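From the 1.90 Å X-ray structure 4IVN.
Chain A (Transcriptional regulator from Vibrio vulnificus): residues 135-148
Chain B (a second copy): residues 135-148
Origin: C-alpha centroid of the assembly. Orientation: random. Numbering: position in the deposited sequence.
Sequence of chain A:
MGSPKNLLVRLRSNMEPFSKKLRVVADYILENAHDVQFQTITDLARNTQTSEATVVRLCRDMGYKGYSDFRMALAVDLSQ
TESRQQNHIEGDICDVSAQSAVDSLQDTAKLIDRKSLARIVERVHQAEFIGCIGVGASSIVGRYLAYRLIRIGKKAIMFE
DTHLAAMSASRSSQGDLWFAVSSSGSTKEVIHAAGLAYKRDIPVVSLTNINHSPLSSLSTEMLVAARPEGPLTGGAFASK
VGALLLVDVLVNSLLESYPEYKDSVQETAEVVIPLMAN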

# COMPACT_ATOMS: atom_id res chain seq x y z
N VAL A 135 -8.69 -8.33 -3.88
CA VAL A 135 -7.66 -9.32 -4.25
C VAL A 135 -6.52 -8.81 -5.05
O VAL A 135 -6.54 -7.68 -5.61
N GLY A 136 -5.43 -9.59 -5.11
CA GLY A 136 -4.25 -9.16 -5.90
C GLY A 136 -3.76 -7.83 -5.34
O GLY A 136 -3.61 -7.69 -4.11
N ALA A 137 -3.48 -6.85 -6.19
CA ALA A 137 -2.95 -5.58 -5.71
C ALA A 137 -3.96 -4.82 -4.86
O ALA A 137 -3.56 -3.97 -4.03
N SER A 138 -5.23 -5.06 -5.09
CA SER A 138 -6.27 -4.39 -4.24
C SER A 138 -6.23 -4.89 -2.81
O SER A 138 -6.74 -4.21 -1.92
N SER A 139 -5.72 -6.12 -2.59
CA SER A 139 -5.43 -6.56 -1.16
C SER A 139 -4.62 -5.48 -0.38
O SER A 139 -4.87 -5.23 0.80
N ILE A 140 -3.66 -4.86 -1.04
CA ILE A 140 -2.71 -3.88 -0.38
C ILE A 140 -3.52 -2.68 0.08
O ILE A 140 -3.34 -2.19 1.22
N VAL A 141 -4.45 -2.24 -0.78
CA VAL A 141 -5.31 -1.08 -0.44
C VAL A 141 -6.31 -1.38 0.69
O VAL A 141 -6.42 -0.53 1.62
N GLY A 142 -6.98 -2.54 0.61
CA GLY A 142 -7.93 -2.99 1.62
C GLY A 142 -7.22 -3.22 2.98
O GLY A 142 -7.72 -2.84 4.02
N ARG A 143 -6.00 -3.78 2.97
CA ARG A 143 -5.21 -3.89 4.20
C ARG A 143 -4.88 -2.54 4.77
O ARG A 143 -4.86 -2.38 5.97
N TYR A 144 -4.52 -1.59 3.93
CA TYR A 144 -4.23 -0.26 4.52
C TYR A 144 -5.47 0.34 5.16
O TYR A 144 -5.39 0.96 6.20
N LEU A 145 -6.62 0.16 4.52
CA LEU A 145 -7.88 0.64 5.13
C LEU A 145 -8.19 -0.03 6.50
O LEU A 145 -8.51 0.70 7.48
N ALA A 146 -8.13 -1.35 6.58
CA ALA A 146 -8.43 -1.99 7.78
C ALA A 146 -7.41 -1.53 8.85
O ALA A 146 -7.76 -1.38 10.00
N TYR A 147 -6.14 -1.46 8.50
CA TYR A 147 -5.15 -0.89 9.41
C TYR A 147 -5.51 0.48 9.89
O TYR A 147 -5.49 0.71 11.12
N ARG A 148 -5.85 1.42 8.99
CA ARG A 148 -6.11 2.76 9.42
C ARG A 148 -7.42 2.81 10.33
O ARG A 148 -7.52 3.60 11.30
N VAL B 135 5.36 -5.73 9.81
CA VAL B 135 4.11 -5.82 10.65
C VAL B 135 3.36 -4.55 10.70
O VAL B 135 3.87 -3.53 10.23
N GLY B 136 2.09 -4.59 11.16
CA GLY B 136 1.39 -3.27 11.22
C GLY B 136 1.30 -2.60 9.87
O GLY B 136 1.07 -3.31 8.84
N ALA B 137 1.51 -1.29 9.78
CA ALA B 137 1.41 -0.68 8.48
C ALA B 137 2.52 -1.10 7.48
O ALA B 137 2.29 -1.06 6.25
N SER B 138 3.69 -1.52 7.96
CA SER B 138 4.66 -2.08 7.03
C SER B 138 4.20 -3.37 6.33
O SER B 138 4.78 -3.72 5.30
N SER B 139 3.23 -4.08 6.88
CA SER B 139 2.66 -5.27 6.20
C SER B 139 2.08 -4.87 4.81
O SER B 139 2.21 -5.60 3.85
N ILE B 140 1.54 -3.66 4.70
CA ILE B 140 0.98 -3.12 3.39
C ILE B 140 2.10 -2.98 2.34
O ILE B 140 1.94 -3.35 1.17
N VAL B 141 3.23 -2.39 2.77
CA VAL B 141 4.39 -2.25 1.94
C VAL B 141 5.02 -3.58 1.53
O VAL B 141 5.33 -3.75 0.34
N GLY B 142 5.18 -4.50 2.48
CA GLY B 142 5.79 -5.82 2.16
C GLY B 142 4.85 -6.64 1.22
O GLY B 142 5.29 -7.32 0.27
N ARG B 143 3.54 -6.55 1.45
CA ARG B 143 2.58 -7.14 0.53
C ARG B 143 2.65 -6.55 -0.87
O ARG B 143 2.59 -7.27 -1.90
N TYR B 144 2.87 -5.25 -0.98
CA TYR B 144 2.88 -4.71 -2.31
C TYR B 144 4.16 -5.27 -2.98
O TYR B 144 4.18 -5.54 -4.22
N LEU B 145 5.26 -5.39 -2.19
CA LEU B 145 6.53 -5.87 -2.82
C LEU B 145 6.40 -7.28 -3.32
O LEU B 145 6.76 -7.63 -4.43
N ALA B 146 5.83 -8.14 -2.49
CA ALA B 146 5.67 -9.54 -2.89
C ALA B 146 4.74 -9.69 -4.12
O ALA B 146 5.03 -10.48 -5.06
N TYR B 147 3.65 -8.95 -4.13
CA TYR B 147 2.76 -8.87 -5.34
C TYR B 147 3.58 -8.46 -6.58
O TYR B 147 3.54 -9.15 -7.65
N ARG B 148 4.32 -7.36 -6.49
CA ARG B 148 5.06 -6.88 -7.67
C ARG B 148 6.13 -7.86 -8.10
O ARG B 148 6.37 -8.07 -9.28

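Two copies of a helix related by a twofold axis make each contact twice, with the roles of the chains exchanged, and the pair of 137-148 helices in this transcriptional regulator illustrates the rule well. The helices run antiparallel at 178°, with axes 9.1 Å apart at closest approach; the closest CA pair of the register is that of A:Ile140 and B:Ile140, whose CA atoms are 5.3 Å apart, and A:Ala137 pairs with B:Tyr147 and A:Tyr147 with B:Ala137. No hydrogen bond crosses between the stretches; the 582 Å² buried between them is mainly a matter of shape and apolar contact.

A:Val135 lies out of reach. A:Gly136 has a positive phi, a backbone state that by itself favours glycine, and its C lies 4.0 Å from CD1 of B:Tyr147. An ideal CB on A:Gly136 would sit 4.0 Å from CE1 of B:Tyr147. A:Ala137 then points toward the other helix and places its methyl over one face of the B:Tyr147 ring, with CB 3.8 Å from the ring centroid and 17° off the normal. This is a CH-pi contact, and the ring also lies close to the backbone: N of A:Ala137 is 3.5 Å from CE1 of B:Tyr147.

A:Ser138 is out of reach, while A:Ser139, in the t rotamer, points toward the partner without touching it. The centre belongs to A:Ile140, with chi1 m and chi2 p. Its CG2 meets CG2 of B:Ile140 at 3.8 Å, the self-contact expected near a twofold axis, while its CG1 packs 3.5 Å from CA of B:Tyr144 and its CD1 reaches to 3.8 Å from O of B:Arg143. A:Val141 points away and A:Gly142 makes no contact.

A:Arg143 (m, m, t) starts toward the partner, so that its CB lies 3.8 Å from CG1 of B:Ile140, but its end leads away, and NE and NH2 find hydrogen-bonding partners elsewhere in the structure. A:Tyr144, chi1 t, leaves its CA sideways; its backbone N lies 3.4 Å from CG1 of B:Ile140, and CB packs 3.8 Å from the same carbon. NH1 of A:Arg148 donates a hydrogen bond to OH of A:Tyr144 at 3.1 Å. A:Leu145 points away.

A:Tyr147, also t, closes the symmetric pattern. Its ring receives CB of B:Ala137 over one face, 3.7 Å from the centroid, and its CB lies 4.4 Å from CD1 of B:Ile140. A:Arg148, m throughout chi1 to chi3, does not reach across. A bound phosphorylated N-acetylmannosamine also touches this region.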

# COMPACT_ATOMS: atom_id res chain seq x y z
CB VAL A 135 -8.29 -10.54 -5.01
CG1 VAL A 135 -9.40 -11.25 -4.16
CG2 VAL A 135 -8.83 -10.11 -6.36
CB ALA A 137 -2.52 -4.68 -6.84
CB SER A 138 -7.70 -4.56 -4.84
OG SER A 138 -7.83 -3.52 -5.88
CB SER A 139 -4.56 -7.84 -1.16
OG SER A 139 -4.20 -8.22 0.15
CB ILE A 140 -1.60 -3.41 -1.40
CG1 ILE A 140 -0.50 -4.49 -1.55
CG2 ILE A 140 -0.93 -2.09 -1.02
CD1 ILE A 140 -0.94 -5.88 -1.99
CB VAL A 141 -6.04 -0.48 -1.70
CG1 VAL A 141 -6.96 0.70 -1.31
CG2 VAL A 141 -4.95 -0.08 -2.70
CB ARG A 143 -3.88 -4.63 3.91
CG ARG A 143 -3.99 -6.17 3.73
CD ARG A 143 -4.71 -6.94 4.88
NE ARG A 143 -5.03 -8.39 4.58
CZ ARG A 143 -5.53 -9.30 5.44
NH1 ARG A 143 -5.86 -8.95 6.70
NH2 ARG A 143 -5.68 -10.60 5.05
CB TYR A 144 -3.65 0.71 3.47
CG TYR A 144 -3.12 2.00 4.09
CD1 TYR A 144 -2.10 1.99 5.13
CD2 TYR A 144 -3.55 3.25 3.59
CE1 TYR A 144 -1.61 3.19 5.66
CE2 TYR A 144 -3.04 4.42 4.11
CZ TYR A 144 -2.08 4.37 5.14
OH TYR A 144 -1.65 5.57 5.63
CB LEU A 145 -9.03 0.34 4.13
CG LEU A 145 -10.46 0.77 4.59
CD1 LEU A 145 -10.49 2.28 4.99
CD2 LEU A 145 -11.35 0.50 3.35
CB ALA A 146 -8.33 -3.50 7.61
CB TYR A 147 -3.70 -0.89 8.78
CG TYR A 147 -2.74 -0.02 9.57
CD1 TYR A 147 -2.03 -0.52 10.66
CD2 TYR A 147 -2.61 1.37 9.24
CE1 TYR A 147 -1.14 0.28 11.42
CE2 TYR A 147 -1.73 2.17 10.01
CZ TYR A 147 -1.01 1.61 11.06
OH TYR A 147 -0.21 2.38 11.81
CB ARG A 148 -6.30 3.71 8.20
CG ARG A 148 -5.00 4.00 7.43
CD ARG A 148 -3.99 4.74 8.35
NE ARG A 148 -4.52 6.06 8.68
CZ ARG A 148 -4.59 7.13 7.88
NH1 ARG A 148 -4.09 7.13 6.64
NH2 ARG A 148 -5.19 8.23 8.34
CB VAL B 135 4.38 -6.28 12.11
CG1 VAL B 135 5.04 -7.70 12.09
CG2 VAL B 135 5.27 -5.26 12.86
CB ALA B 137 1.35 0.85 8.58
CB SER B 138 6.02 -2.36 7.72
OG SER B 138 6.61 -1.07 8.04
CB SER B 139 1.55 -5.86 7.04
OG SER B 139 0.84 -6.87 6.31
CB ILE B 140 0.25 -1.77 3.63
CG1 ILE B 140 -1.15 -2.04 4.18
CG2 ILE B 140 0.28 -0.81 2.39
CD1 ILE B 140 -1.20 -2.56 5.58
CB VAL B 141 5.41 -1.30 2.60
CG1 VAL B 141 6.65 -1.20 1.73
CG2 VAL B 141 4.67 -0.00 2.94
CB ARG B 143 1.13 -7.07 1.06
CG ARG B 143 0.89 -7.89 2.34
CD ARG B 143 0.71 -9.42 2.04
NE ARG B 143 0.70 -10.23 3.33
CZ ARG B 143 0.74 -11.58 3.38
NH1 ARG B 143 0.79 -12.27 2.24
NH2 ARG B 143 0.72 -12.26 4.56
CB TYR B 144 2.94 -3.14 -2.30
CG TYR B 144 2.90 -2.57 -3.69
CD1 TYR B 144 1.84 -2.90 -4.55
CD2 TYR B 144 3.84 -1.60 -4.13
CE1 TYR B 144 1.73 -2.34 -5.81
CE2 TYR B 144 3.71 -1.05 -5.39
CZ TYR B 144 2.69 -1.40 -6.20
OH TYR B 144 2.65 -0.86 -7.47
CB LEU B 145 7.71 -5.69 -1.80
CG LEU B 145 9.13 -6.27 -2.14
CD1 LEU B 145 9.69 -5.56 -3.34
CD2 LEU B 145 10.05 -6.02 -0.87
CB ALA B 146 5.09 -10.31 -1.77
CB TYR B 147 1.62 -7.79 -5.09
CG TYR B 147 0.92 -7.42 -6.42
CD1 TYR B 147 -0.14 -8.19 -6.90
CD2 TYR B 147 1.32 -6.29 -7.16
CE1 TYR B 147 -0.78 -7.86 -8.10
CE2 TYR B 147 0.74 -5.99 -8.38
CZ TYR B 147 -0.30 -6.78 -8.85
OH TYR B 147 -0.89 -6.41 -10.00
CB ARG B 148 5.76 -5.50 -7.42
CG ARG B 148 4.86 -4.26 -7.18
CD ARG B 148 4.08 -3.85 -8.48
NE ARG B 148 4.98 -3.49 -9.58
CZ ARG B 148 5.54 -2.30 -9.75
NH1 ARG B 148 5.23 -1.28 -8.91
NH2 ARG B 148 6.39 -2.13 -10.75